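PDB 3RRX: Exo-1,3/1,4-beta-glucanase from Pseudoalteromonas sp., which hydrolyses beta-1,3- and beta-1,4-linked glucans as an exo-acting glycoside hydrolase of family 3. Local coordinates for residues M42-I47 with S62-G67; T105-D110 with T153-S158; V485-E490 with A513-L518; E507-L512 with N538-A543. The protein carries 1 engineered substitution. All blocks are in the same frame, centred on the assembly; numbering follows the deposited sequence.

Overall arrangement
The four contacts fall into two pairs on opposite sides of the chain's centre, one pair in each of the two family 3 domains. Interactions 1 and 2 come first along the chain and belong to the N-terminal barrel domain; their centres are about 9 Å apart and they touch through neighbouring parallel strands 62-65 and 106-110. Interactions 3 and 4 lie in the C-terminal alpha/beta domain, centres about 7 Å apart, and share helix 510-520. Their segments alternate in sequence, and L515 and I487 of interaction 3 pack on residues of interaction 4. Between the pairs the centres are 41 to 44 Å apart, so each pair belongs to the packing of its own domain, and none of them bridges the two.

Interaction 1. Residues M42-I47 with S62-G67; sequences MIQPEI and SYLNGG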
loop_
_atom_site.group_PDB
_atom_site.type_symbol
_atom_site.label_atom_id
_atom_site.label_comp_id
_atom_site.label_asym_id
_atom_site.label_seq_id
_atom_site.Cartn_x
_atom_site.Cartn_y
_atom_site.Cartn_z
ATOM N N MET A 42 -8.949 3.634 23.561
ATOM C CA MET A 42 -7.723 2.964 23.105
ATOM C C MET A 42 -7.953 1.625 22.403
ATOM O O MET A 42 -7.009 1.006 21.903
ATOM C CB MET A 42 -6.789 2.729 24.307
ATOM C CG MET A 42 -6.418 3.984 25.080
ATOM S SD MET A 42 -5.467 3.620 26.584
ATOM C CE MET A 42 -3.983 2.870 25.888
ATOM N N ILE A 43 -9.196 1.156 22.388
ATOM C CA ILE A 43 -9.525 -0.157 21.841
ATOM C C ILE A 43 -10.228 -0.035 20.489
ATOM O O ILE A 43 -11.157 0.760 20.351
ATOM C CB ILE A 43 -10.452 -0.947 22.800
ATOM C CG1 ILE A 43 -9.877 -0.965 24.218
ATOM C CG2 ILE A 43 -10.676 -2.366 22.285
ATOM C CD1 ILE A 43 -8.446 -1.468 24.298
ATOM N N GLN A 44 -9.788 -0.825 19.510
ATOM C CA GLN A 44 -10.363 -0.801 18.161
ATOM C C GLN A 44 -10.874 -2.161 17.690
ATOM O O GLN A 44 -10.079 -3.009 17.270
ATOM C CB GLN A 44 -9.324 -0.318 17.146
ATOM C CG GLN A 44 -9.871 -0.207 15.723
ATOM C CD GLN A 44 -8.784 0.129 14.721
ATOM O OE1 GLN A 44 -8.194 -0.762 14.108
ATOM N NE2 GLN A 44 -8.507 1.413 14.557
ATOM N N PRO A 45 -12.204 -2.355 17.730
ATOM C CA PRO A 45 -12.902 -3.525 17.182
ATOM C C PRO A 45 -12.968 -3.440 15.657
ATOM O O PRO A 45 -12.748 -2.364 15.099
ATOM C CB PRO A 45 -14.330 -3.383 17.741
ATOM C CG PRO A 45 -14.250 -2.309 18.802
ATOM C CD PRO A 45 -13.135 -1.423 18.392
ATOM N N GLU A 46 -13.290 -4.555 15.009
ATOM C CA GLU A 46 -13.435 -4.607 13.561
ATOM C C GLU A 46 -14.892 -4.969 13.214
ATOM O O GLU A 46 -15.550 -5.714 13.953
ATOM C CB GLU A 46 -12.453 -5.630 12.989
ATOM C CG GLU A 46 -12.196 -5.512 11.492
ATOM C CD GLU A 46 -13.210 -6.265 10.664
ATOM O OE1 GLU A 46 -13.774 -7.255 11.176
ATOM O OE2 GLU A 46 -13.435 -5.866 9.501
ATOM N N ILE A 47 -15.397 -4.438 12.102
ATOM C CA ILE A 47 -16.827 -4.536 11.799
ATOM C C ILE A 47 -17.354 -5.959 11.599
ATOM O O ILE A 47 -18.553 -6.197 11.714
ATOM C CB ILE A 47 -17.239 -3.664 10.591
ATOM C CG1 ILE A 47 -16.627 -4.203 9.297
ATOM C CG2 ILE A 47 -16.880 -2.191 10.831
ATOM C CD1 ILE A 47 -17.084 -3.442 8.069
ATOM N N SER A 62 -12.485 4.082 18.165
ATOM C CA SER A 62 -12.452 3.880 16.715
ATOM C C SER A 62 -12.881 2.470 16.411
ATOM O O SER A 62 -12.977 1.635 17.312
ATOM C CB SER A 62 -11.039 4.103 16.151
ATOM O OG SER A 62 -10.112 3.135 16.641
ATOM N N TYR A 63 -13.141 2.204 15.134
ATOM C CA TYR A 63 -13.413 0.858 14.688
ATOM C C TYR A 63 -12.865 0.672 13.261
ATOM O O TYR A 63 -12.622 1.643 12.535
ATOM C CB TYR A 63 -14.915 0.530 14.817
ATOM C CG TYR A 63 -15.834 1.355 13.937
ATOM C CD1 TYR A 63 -16.162 2.664 14.268
ATOM C CD2 TYR A 63 -16.385 0.815 12.781
ATOM C CE1 TYR A 63 -17.009 3.418 13.458
ATOM C CE2 TYR A 63 -17.227 1.556 11.971
ATOM C CZ TYR A 63 -17.537 2.855 12.310
ATOM O OH TYR A 63 -18.388 3.582 11.494
ATOM N N LEU A 64 -12.634 -0.572 12.882
ATOM C CA LEU A 64 -11.893 -0.860 11.664
ATOM C C LEU A 64 -12.750 -1.468 10.563
ATOM O O LEU A 64 -13.513 -2.404 10.802
ATOM C CB LEU A 64 -10.742 -1.815 11.973
ATOM C CG LEU A 64 -9.851 -2.237 10.807
ATOM C CD1 LEU A 64 -9.094 -1.023 10.255
ATOM C CD2 LEU A 64 -8.875 -3.326 11.255
ATOM N N ASN A 65 -12.601 -0.920 9.360
ATOM C CA ASN A 65 -13.059 -1.566 8.131
ATOM C C ASN A 65 -12.002 -2.577 7.690
ATOM O O ASN A 65 -11.068 -2.229 6.970
ATOM C CB ASN A 65 -13.240 -0.530 7.016
ATOM C CG ASN A 65 -13.681 -1.163 5.708
ATOM O OD1 ASN A 65 -14.546 -2.035 5.702
ATOM N ND2 ASN A 65 -13.081 -0.736 4.596
ATOM N N GLY A 66 -12.137 -3.821 8.130
ATOM C CA GLY A 66 -11.069 -4.792 7.961
ATOM C C GLY A 66 -10.868 -5.185 6.509
ATOM O O GLY A 66 -9.782 -5.617 6.119
ATOM N N GLY A 67 -11.923 -5.044 5.711
ATOM C CA GLY A 67 -11.825 -5.255 4.277
ATOM C C GLY A 67 -12.407 -6.567 3.795
ATOM O O GLY A 67 -12.617 -6.756 2.594
HETATM O O HOH W 1 -9.895 3.037 19.405
#
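The Y63 ring meets I47 at its edge: CG2 of I47 lies near the ring plane, 3.6 Å from CD2 of Y63. The second flat group is the Q44 amide. With CG anti to the backbone N (chi1 -177°) and the chain extended, Q44 runs past S62 to L64, and its NE2 donates to OG of S62 at 3.1 Å, with the acceptor almost in the amide plane. OE1 of Q44 lies 3.5 Å from CB of L64. A serine suits this spot because its small hydroxyl takes that N-H and also bonds a water that donates weakly to O of I43.

These segments belong to the family 3 N-terminal TIM-barrel domain, an (alpha/beta)8 fold, with helix 52-58 between them; 43-44 pairs onward with 320-321, and 62-65 is an outer strand of the parallel sheet next to 106-110. Between them the backbone is joined by one bridge, E46 to L64, in which N of L64 donates to O of P45 (2.9 Å) and N of I47 to O of L64 (3.1 Å). P45 brings no N-H, and its CD sits 3.2 Å from O of S62, a buried carbonyl that has no partner in the model. Further on, E46 bends at chi2 (-86°), bringing OE2 to N of G66 at 2.8 Å in a weak bond, while OE1 accepts from G48 N. The bare CA of G66 lets OE2 of E46 approach to 3.0 Å.

Interaction 2. Residues T105-D110 with T153-S158; sequences TVWGTD and TGIEWS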
loop_
_atom_site.group_PDB
_atom_site.type_symbol
_atom_site.label_atom_id
_atom_site.label_comp_id
_atom_site.label_asym_id
_atom_site.label_seq_id
_atom_site.Cartn_x
_atom_site.Cartn_y
_atom_site.Cartn_z
ATOM N N THR A 105 -16.743 8.479 17.754
ATOM C CA THR A 105 -15.792 7.471 17.282
ATOM C C THR A 105 -15.390 7.822 15.850
ATOM O O THR A 105 -15.936 8.761 15.261
ATOM C CB THR A 105 -16.429 6.054 17.341
ATOM O OG1 THR A 105 -15.442 5.046 17.083
ATOM C CG2 THR A 105 -17.578 5.918 16.325
ATOM N N VAL A 106 -14.415 7.099 15.302
ATOM C CA VAL A 106 -14.057 7.237 13.892
ATOM C C VAL A 106 -13.838 5.868 13.281
ATOM O O VAL A 106 -13.448 4.914 13.962
ATOM C CB VAL A 106 -12.754 8.055 13.660
ATOM C CG1 VAL A 106 -12.954 9.521 14.002
ATOM C CG2 VAL A 106 -11.578 7.438 14.432
ATOM N N TRP A 107 -14.065 5.800 11.975
ATOM C CA TRP A 107 -13.916 4.589 11.203
ATOM C C TRP A 107 -12.556 4.673 10.504
ATOM O O TRP A 107 -12.209 5.709 9.938
ATOM C CB TRP A 107 -15.036 4.558 10.155
ATOM C CG TRP A 107 -15.373 3.214 9.618
ATOM C CD1 TRP A 107 -14.715 2.043 9.844
ATOM C CD2 TRP A 107 -16.481 2.896 8.764
ATOM N NE1 TRP A 107 -15.345 1.012 9.176
ATOM C CE2 TRP A 107 -16.436 1.512 8.518
ATOM C CE3 TRP A 107 -17.509 3.647 8.196
ATOM C CZ2 TRP A 107 -17.374 0.867 7.716
ATOM C CZ3 TRP A 107 -18.443 3.005 7.405
ATOM C CH2 TRP A 107 -18.368 1.629 7.173
ATOM N N GLY A 108 -11.796 3.588 10.528
ATOM C CA GLY A 108 -10.516 3.547 9.832
ATOM C C GLY A 108 -10.411 2.432 8.804
ATOM O O GLY A 108 -11.133 1.440 8.861
ATOM N N THR A 109 -9.493 2.588 7.859
ATOM C CA THR A 109 -9.343 1.614 6.799
ATOM C C THR A 109 -7.909 1.614 6.259
ATOM O O THR A 109 -7.231 2.633 6.266
ATOM C CB THR A 109 -10.333 1.916 5.634
ATOM O OG1 THR A 109 -10.427 0.791 4.759
ATOM C CG2 THR A 109 -9.877 3.139 4.846
ATOM N N ASP A 110 -7.462 0.463 5.773
ATOM C CA ASP A 110 -6.159 0.366 5.122
ATOM C C ASP A 110 -6.327 0.895 3.691
ATOM O O ASP A 110 -7.340 0.633 3.060
ATOM C CB ASP A 110 -5.709 -1.099 5.126
ATOM C CG ASP A 110 -4.212 -1.261 4.932
ATOM O OD1 ASP A 110 -3.484 -0.250 4.975
ATOM O OD2 ASP A 110 -3.766 -2.411 4.740
ATOM N N THR A 153 -16.919 6.881 1.382
ATOM C CA THR A 153 -17.509 5.737 2.077
ATOM C C THR A 153 -17.774 6.041 3.551
ATOM O O THR A 153 -18.120 5.144 4.321
ATOM C CB THR A 153 -16.620 4.489 1.986
ATOM O OG1 THR A 153 -15.321 4.804 2.505
ATOM C CG2 THR A 153 -16.495 4.019 0.537
ATOM N N GLY A 154 -17.607 7.301 3.943
ATOM C CA GLY A 154 -17.916 7.716 5.304
ATOM C C GLY A 154 -16.795 7.404 6.288
ATOM O O GLY A 154 -17.017 7.327 7.497
ATOM N N ILE A 155 -15.585 7.225 5.769
ATOM C CA ILE A 155 -14.436 6.837 6.595
ATOM C C ILE A 155 -13.479 8.017 6.794
ATOM O O ILE A 155 -13.175 8.735 5.842
ATOM C CB ILE A 155 -13.718 5.616 5.961
ATOM C CG1 ILE A 155 -14.623 4.388 6.051
ATOM C CG2 ILE A 155 -12.358 5.342 6.623
ATOM C CD1 ILE A 155 -14.161 3.225 5.173
ATOM N N GLU A 156 -13.025 8.224 8.031
ATOM C CA GLU A 156 -12.248 9.420 8.390
ATOM C C GLU A 156 -10.744 9.198 8.400
ATOM O O GLU A 156 -9.964 10.159 8.387
ATOM C CB GLU A 156 -12.636 9.920 9.794
ATOM C CG GLU A 156 -14.090 10.329 9.946
ATOM C CD GLU A 156 -14.961 9.232 10.515
ATOM O OE1 GLU A 156 -14.526 8.065 10.534
ATOM O OE2 GLU A 156 -16.091 9.548 10.951
ATOM N N TRP A 157 -10.348 7.934 8.451
ATOM C CA TRP A 157 -8.977 7.566 8.805
ATOM C C TRP A 157 -8.483 6.467 7.863
ATOM O O TRP A 157 -9.101 5.407 7.749
ATOM C CB TRP A 157 -8.953 7.139 10.287
ATOM C CG TRP A 157 -7.648 6.584 10.832
ATOM C CD1 TRP A 157 -6.397 6.704 10.288
ATOM C CD2 TRP A 157 -7.494 5.807 12.028
ATOM N NE1 TRP A 157 -5.468 6.062 11.090
ATOM C CE2 TRP A 157 -6.123 5.496 12.157
ATOM C CE3 TRP A 157 -8.388 5.344 13.004
ATOM C CZ2 TRP A 157 -5.626 4.737 13.222
ATOM C CZ3 TRP A 157 -7.894 4.601 14.062
ATOM C CH2 TRP A 157 -6.525 4.298 14.158
ATOM N N SER A 158 -7.384 6.729 7.162
ATOM C CA SER A 158 -6.847 5.756 6.207
ATOM C C SER A 158 -5.380 5.448 6.481
ATOM O O SER A 158 -4.612 6.343 6.836
ATOM C CB SER A 158 -7.008 6.277 4.778
ATOM O OG SER A 158 -6.436 7.567 4.645
HETATM O O HOH W 2 -16.715 10.583 13.330
#
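The indole of W107 leans on I155, and its path can be traced outward from the backbone. CB of W107 lies 3.6 Å from OE1 of E156 and just within reach of CG1 of I155. From CG onward the ring has that same CG1 over one face, 3.6 Å from CD2 of W107, a CH-pi contact offset toward the rim; Y63 stacks on the opposite face, so the flat indole is held between an aliphatic branch and another ring. Farther out, CE3 of W107 comes 3.8 Å from O of G154, and CZ3 is equally far from O of T153.

The backbones pair as the neighbouring parallel strands 106-110 and 157-162 of the TIM-barrel domain. N of T109 donates to O of W157 (2.8 Å), while O of W107 takes a bond from N of E156 at 3.3 Å and a weaker one from N of W157. G108 lacks a side chain, which suits its place beside the W157 indole, and V106 meets that indole through CG2. On the other side of the strand CG2 of T109 packs against CG2 of I155.

E156 does with its side chain what a strand partner would do with its carbonyl. Bent at chi2 (96°), E156 presents OE1 on the syn side to N of W107 at 2.7 Å and 168°, the donor lying somewhat out of the carboxylate plane. Its OE2 forms a salt bridge with R372 and accepts from a water that also bonds O of T105. With such partners gathered round it, the buried carboxylate probably carries its negative charge, and the arginine, the water and the peptide N-H probably offset the cost of burying it.

Interaction 3. Residues V485-E490 with A513-L518; sequences VVIGEE and ALLKQL
Strand 485-488 and helix 513-518 run nearly antiparallel, 159° apart in direction, with their axes 10.3 Å from each other at closest approach, and V485 and L515 are the residues whose backbones lie nearest. The beta-branched V485 carries most of the contact because its two methyls spread over three leucines. A chi1 of -178° swings CG1 of V485 out beside its carbonyl carbon, 3.7 Å from CD2 of L515 and 3.8 Å from CD2 of L514. The V485 side chain slides past L514 in the opposite direction but crosses L515 obliquely. The second methyl of V485, CG2, meets CD1 of L518 tip to tip at 3.5 Å.

L514, L515 and L518 are spaced one and three residues apart, so they share one side of the helix and turn it to the sheet, while A513, K516 and Q517 are exposed. A second, lighter touch comes from I487, two residues along the strand and so on the same face as V485: its CD1 lies 4.4 Å from CD1 of L515. V486, between them, points to the other face.

The helix is the connection of a beta-alpha-beta unit that leads from strand 482-488 to strand 525-530, its parallel neighbour in the sheet. L515 and L518 also rest on T527 and V525 of that second strand, so the helix covers both. Since the contacts are made almost wholly by methyl groups, the two segments are held by dispersion and the hydrophobic effect, and the fit depends on the shapes of the branched side chains rather than on directional bonds.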
loop_
_atom_site.group_PDB
_atom_site.type_symbol
_atom_site.label_atom_id
_atom_site.label_comp_id
_atom_site.label_asym_id
_atom_site.label_seq_id
_atom_site.Cartn_x
_atom_site.Cartn_y
_atom_site.Cartn_z
ATOM N N VAL A 485 3.143 -10.482 -25.131
ATOM C CA VAL A 485 2.891 -11.587 -24.222
ATOM C C VAL A 485 2.895 -11.079 -22.785
ATOM O O VAL A 485 3.913 -10.585 -22.293
ATOM C CB VAL A 485 3.929 -12.696 -24.413
ATOM C CG1 VAL A 485 3.640 -13.865 -23.490
ATOM C CG2 VAL A 485 3.953 -13.159 -25.893
ATOM N N VAL A 486 1.745 -11.175 -22.124
ATOM C CA VAL A 486 1.596 -10.634 -20.768
ATOM C C VAL A 486 1.641 -11.769 -19.746
ATOM O O VAL A 486 0.741 -12.614 -19.694
ATOM C CB VAL A 486 0.279 -9.857 -20.583
ATOM C CG1 VAL A 486 0.311 -9.096 -19.247
ATOM C CG2 VAL A 486 0.035 -8.883 -21.748
ATOM N N ILE A 487 2.700 -11.785 -18.944
ATOM C CA ILE A 487 2.962 -12.893 -18.039
ATOM C C ILE A 487 3.381 -12.306 -16.705
ATOM O O ILE A 487 3.689 -11.123 -16.630
ATOM C CB ILE A 487 4.125 -13.772 -18.576
ATOM C CG1 ILE A 487 5.402 -12.939 -18.699
ATOM C CG2 ILE A 487 3.749 -14.374 -19.915
ATOM C CD1 ILE A 487 6.689 -13.751 -18.957
ATOM N N GLY A 488 3.408 -13.119 -15.654
ATOM C CA GLY A 488 3.867 -12.614 -14.364
ATOM C C GLY A 488 3.507 -13.468 -13.166
ATOM O O GLY A 488 3.023 -14.598 -13.303
ATOM N N GLU A 489 3.759 -12.926 -11.978
ATOM C CA GLU A 489 3.410 -13.601 -10.735
ATOM C C GLU A 489 1.898 -13.617 -10.562
ATOM O O GLU A 489 1.206 -12.726 -11.056
ATOM C CB GLU A 489 4.005 -12.861 -9.539
ATOM C CG GLU A 489 5.517 -12.769 -9.517
ATOM C CD GLU A 489 6.029 -12.199 -8.199
ATOM O OE1 GLU A 489 5.835 -10.986 -7.943
ATOM O OE2 GLU A 489 6.621 -12.972 -7.419
ATOM N N GLU A 490 1.396 -14.623 -9.850
ATOM C CA GLU A 490 0.005 -14.626 -9.411
ATOM C C GLU A 490 -0.083 -13.625 -8.264
ATOM O O GLU A 490 0.927 -13.305 -7.653
ATOM C CB GLU A 490 -0.391 -16.014 -8.903
ATOM C CG GLU A 490 -0.304 -17.126 -9.950
ATOM C CD GLU A 490 -1.364 -17.001 -11.019
ATOM O OE1 GLU A 490 -2.383 -16.317 -10.774
ATOM O OE2 GLU A 490 -1.184 -17.583 -12.107
ATOM N N ALA A 513 7.823 -21.558 -21.918
ATOM C CA ALA A 513 7.398 -22.436 -23.021
ATOM C C ALA A 513 6.588 -21.673 -24.058
ATOM O O ALA A 513 6.736 -21.878 -25.261
ATOM C CB ALA A 513 6.588 -23.608 -22.493
ATOM N N LEU A 514 5.712 -20.795 -23.589
ATOM C CA LEU A 514 4.908 -19.997 -24.498
ATOM C C LEU A 514 5.792 -19.060 -25.311
ATOM O O LEU A 514 5.630 -18.942 -26.528
ATOM C CB LEU A 514 3.853 -19.200 -23.715
ATOM C CG LEU A 514 3.117 -18.116 -24.501
ATOM C CD1 LEU A 514 2.399 -18.725 -25.712
ATOM C CD2 LEU A 514 2.124 -17.379 -23.590
ATOM N N LEU A 515 6.735 -18.398 -24.643
ATOM C CA LEU A 515 7.631 -17.471 -25.336
ATOM C C LEU A 515 8.445 -18.194 -26.419
ATOM O O LEU A 515 8.569 -17.718 -27.551
ATOM C CB LEU A 515 8.565 -16.773 -24.342
ATOM C CG LEU A 515 7.926 -15.890 -23.264
ATOM C CD1 LEU A 515 9.004 -15.389 -22.281
ATOM C CD2 LEU A 515 7.208 -14.710 -23.894
ATOM N N LYS A 516 8.991 -19.347 -26.068
ATOM C CA LYS A 516 9.805 -20.115 -27.004
ATOM C C LYS A 516 8.969 -20.616 -28.181
ATOM O O LYS A 516 9.455 -20.724 -29.309
ATOM C CB LYS A 516 10.452 -21.292 -26.287
ATOM C CG LYS A 516 11.584 -20.882 -25.356
ATOM C CD LYS A 516 12.215 -22.092 -24.705
ATOM C CE LYS A 516 13.545 -21.736 -24.074
ATOM N NZ LYS A 516 14.152 -22.939 -23.450
ATOM N N GLN A 517 7.706 -20.918 -27.909
ATOM C CA GLN A 517 6.797 -21.392 -28.945
ATOM C C GLN A 517 6.627 -20.323 -30.023
ATOM O O GLN A 517 6.717 -20.606 -31.218
ATOM C CB GLN A 517 5.454 -21.758 -28.316
ATOM C CG GLN A 517 4.423 -22.310 -29.268
ATOM C CD GLN A 517 3.152 -22.705 -28.541
ATOM O OE1 GLN A 517 2.190 -21.931 -28.474
ATOM N NE2 GLN A 517 3.147 -23.908 -27.976
ATOM N N LEU A 518 6.392 -19.089 -29.593
ATOM C CA LEU A 518 6.235 -17.973 -30.515
ATOM C C LEU A 518 7.539 -17.655 -31.245
ATOM O O LEU A 518 7.541 -17.395 -32.449
ATOM C CB LEU A 518 5.726 -16.739 -29.769
ATOM C CG LEU A 518 4.282 -16.863 -29.274
ATOM C CD1 LEU A 518 3.996 -15.860 -28.160
ATOM C CD2 LEU A 518 3.312 -16.696 -30.442
#

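Interaction 4. Residues E507-L512 with N538-A543; sequences ETKHAL and NKELNA
L512 and K539 bring together the start of helix 510-520 and the short helix 538-542 in the alpha/beta C-terminal domain of this family 3 enzyme. The tight part is built round the methyls of L512. Its chi1 of 180° turns the fork away from its own backbone N and across to the neighbouring helix, where CD2 of L512 packs 3.8 Å from CB of K539. CD1 of L512 lies 3.6 Å from O of K539 and also faces CB of A543. A leucine suits the spot because its two methyls divide the surface between them, CD1 at the K539 carbonyl and A543, CD2 on the K539 side chain; the small A543 lets the helix end come close. The aliphatic part of K539 continues this surface, crossing L512 at about a right angle, before its ammonium group reaches E503.

Beside this lies the polar, water-bearing side, where K509 and K539 are partly exposed. The ion pair itself is short: K509, in the N-cap position, folds back at chi2 and chi3, and its NZ makes a salt bridge to OE2 of E540 at 2.8 Å, using the syn lone pair. NZ is held further by E503 and by O of F504. NZ of K509 and NZ of K539 stand 4.7 Å apart, but E503 bonds both, which probably offsets their like charge. One water receives the N-H of K539 and donates to OE1 of E540, with a weak third bond from K509. A carboxylate suits the place near the first turn of helix 510-520, where backbone N-H groups lack carbonyl partners: a second water takes N of L512 at 3.0 Å and donates to OE2 of E540 at 2.9 Å.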
loop_
_atom_site.group_PDB
_atom_site.type_symbol
_atom_site.label_atom_id
_atom_site.label_comp_id
_atom_site.label_asym_id
_atom_site.label_seq_id
_atom_site.Cartn_x
_atom_site.Cartn_y
_atom_site.Cartn_z
ATOM N N GLU A 507 9.248 -23.818 -10.844
ATOM C CA GLU A 507 8.656 -25.152 -10.800
ATOM C C GLU A 507 8.072 -25.615 -12.141
ATOM O O GLU A 507 8.049 -26.810 -12.425
ATOM C CB GLU A 507 7.584 -25.209 -9.706
ATOM C CG GLU A 507 6.930 -26.566 -9.527
ATOM C CD GLU A 507 7.876 -27.597 -8.945
ATOM O OE1 GLU A 507 8.856 -27.198 -8.276
ATOM O OE2 GLU A 507 7.639 -28.806 -9.157
ATOM N N THR A 508 7.610 -24.679 -12.970
ATOM C CA THR A 508 6.880 -25.046 -14.186
ATOM C C THR A 508 7.440 -24.432 -15.474
ATOM O O THR A 508 7.338 -25.033 -16.542
ATOM C CB THR A 508 5.381 -24.662 -14.093
ATOM O OG1 THR A 508 5.261 -23.241 -13.976
ATOM C CG2 THR A 508 4.717 -25.327 -12.891
ATOM N N LYS A 509 8.013 -23.237 -15.375
ATOM C CA LYS A 509 8.499 -22.515 -16.548
ATOM C C LYS A 509 7.442 -22.498 -17.647
ATOM O O LYS A 509 7.758 -22.648 -18.821
ATOM C CB LYS A 509 9.807 -23.124 -17.079
ATOM C CG LYS A 509 10.919 -23.261 -16.040
ATOM C CD LYS A 509 11.211 -21.946 -15.302
ATOM C CE LYS A 509 11.646 -20.840 -16.253
ATOM N NZ LYS A 509 12.144 -19.624 -15.515
ATOM N N HIS A 510 6.184 -22.310 -17.258
ATOM C CA HIS A 510 5.076 -22.342 -18.202
ATOM C C HIS A 510 5.115 -21.149 -19.162
ATOM O O HIS A 510 4.902 -21.302 -20.360
ATOM C CB HIS A 510 3.741 -22.386 -17.442
ATOM C CG HIS A 510 2.542 -22.559 -18.323
ATOM N ND1 HIS A 510 1.732 -21.506 -18.693
ATOM C CD2 HIS A 510 2.008 -23.663 -18.897
ATOM C CE1 HIS A 510 0.751 -21.955 -19.458
ATOM N NE2 HIS A 510 0.897 -23.260 -19.598
ATOM N N ALA A 511 5.391 -19.956 -18.645
ATOM C CA ALA A 511 5.438 -18.778 -19.508
ATOM C C ALA A 511 6.586 -18.881 -20.519
ATOM O O ALA A 511 6.441 -18.504 -21.686
ATOM C CB ALA A 511 5.560 -17.499 -18.671
ATOM N N LEU A 512 7.731 -19.377 -20.066
ATOM C CA LEU A 512 8.879 -19.573 -20.951
ATOM C C LEU A 512 8.542 -20.461 -22.154
ATOM O O LEU A 512 8.930 -20.152 -23.284
ATOM C CB LEU A 512 10.069 -20.141 -20.172
ATOM C CG LEU A 512 11.346 -20.400 -20.989
ATOM C CD1 LEU A 512 11.868 -19.101 -21.579
ATOM C CD2 LEU A 512 12.417 -21.070 -20.135
ATOM N N ASN A 538 16.408 -14.341 -16.719
ATOM C CA ASN A 538 17.321 -14.407 -17.860
ATOM C C ASN A 538 16.771 -15.245 -19.015
ATOM O O ASN A 538 16.884 -14.858 -20.182
ATOM C CB ASN A 538 18.707 -14.927 -17.437
ATOM C CG ASN A 538 19.479 -13.919 -16.588
ATOM O OD1 ASN A 538 18.909 -12.959 -16.067
ATOM N ND2 ASN A 538 20.782 -14.141 -16.444
ATOM N N LYS A 539 16.178 -16.392 -18.696
ATOM C CA LYS A 539 15.613 -17.259 -19.730
ATOM C C LYS A 539 14.506 -16.557 -20.501
ATOM O O LYS A 539 14.454 -16.620 -21.734
ATOM C CB LYS A 539 15.089 -18.565 -19.129
ATOM C CG LYS A 539 16.161 -19.412 -18.456
ATOM C CD LYS A 539 15.550 -20.563 -17.672
ATOM C CE LYS A 539 16.614 -21.362 -16.928
ATOM N NZ LYS A 539 15.966 -22.389 -16.054
ATOM N N GLU A 540 13.598 -15.901 -19.780
ATOM C CA GLU A 540 12.485 -15.230 -20.440
ATOM C C GLU A 540 12.983 -14.024 -21.229
ATOM O O GLU A 540 12.479 -13.734 -22.314
ATOM C CB GLU A 540 11.410 -14.804 -19.411
ATOM C CG GLU A 540 10.653 -15.981 -18.783
ATOM C CD GLU A 540 11.432 -16.660 -17.667
ATOM O OE1 GLU A 540 12.487 -16.127 -17.264
ATOM O OE2 GLU A 540 10.993 -17.735 -17.191
ATOM N N LEU A 541 13.971 -13.314 -20.681
ATOM C CA LEU A 541 14.576 -12.192 -21.398
ATOM C C LEU A 541 15.170 -12.655 -22.731
ATOM O O LEU A 541 15.022 -11.985 -23.756
ATOM C CB LEU A 541 15.676 -11.538 -20.550
ATOM C CG LEU A 541 15.210 -10.502 -19.516
ATOM C CD1 LEU A 541 16.301 -10.274 -18.449
ATOM C CD2 LEU A 541 14.844 -9.200 -20.212
ATOM N N ASN A 542 15.849 -13.800 -22.709
ATOM C CA ASN A 542 16.458 -14.338 -23.925
ATOM C C ASN A 542 15.404 -14.701 -24.974
ATOM O O ASN A 542 15.670 -14.657 -26.172
ATOM C CB ASN A 542 17.297 -15.569 -23.614
ATOM C CG ASN A 542 18.607 -15.225 -22.931
ATOM O OD1 ASN A 542 19.052 -14.073 -22.943
ATOM N ND2 ASN A 542 19.232 -16.229 -22.330
ATOM N N ALA A 543 14.209 -15.064 -24.514
ATOM C CA ALA A 543 13.126 -15.427 -25.433
ATOM C C ALA A 543 12.283 -14.224 -25.864
ATOM O O ALA A 543 11.241 -14.391 -26.497
ATOM C CB ALA A 543 12.240 -16.506 -24.807
HETATM O O HOH W 3 14.592 -17.327 -16.047
HETATM O O HOH W 4 8.575 -19.329 -17.179
#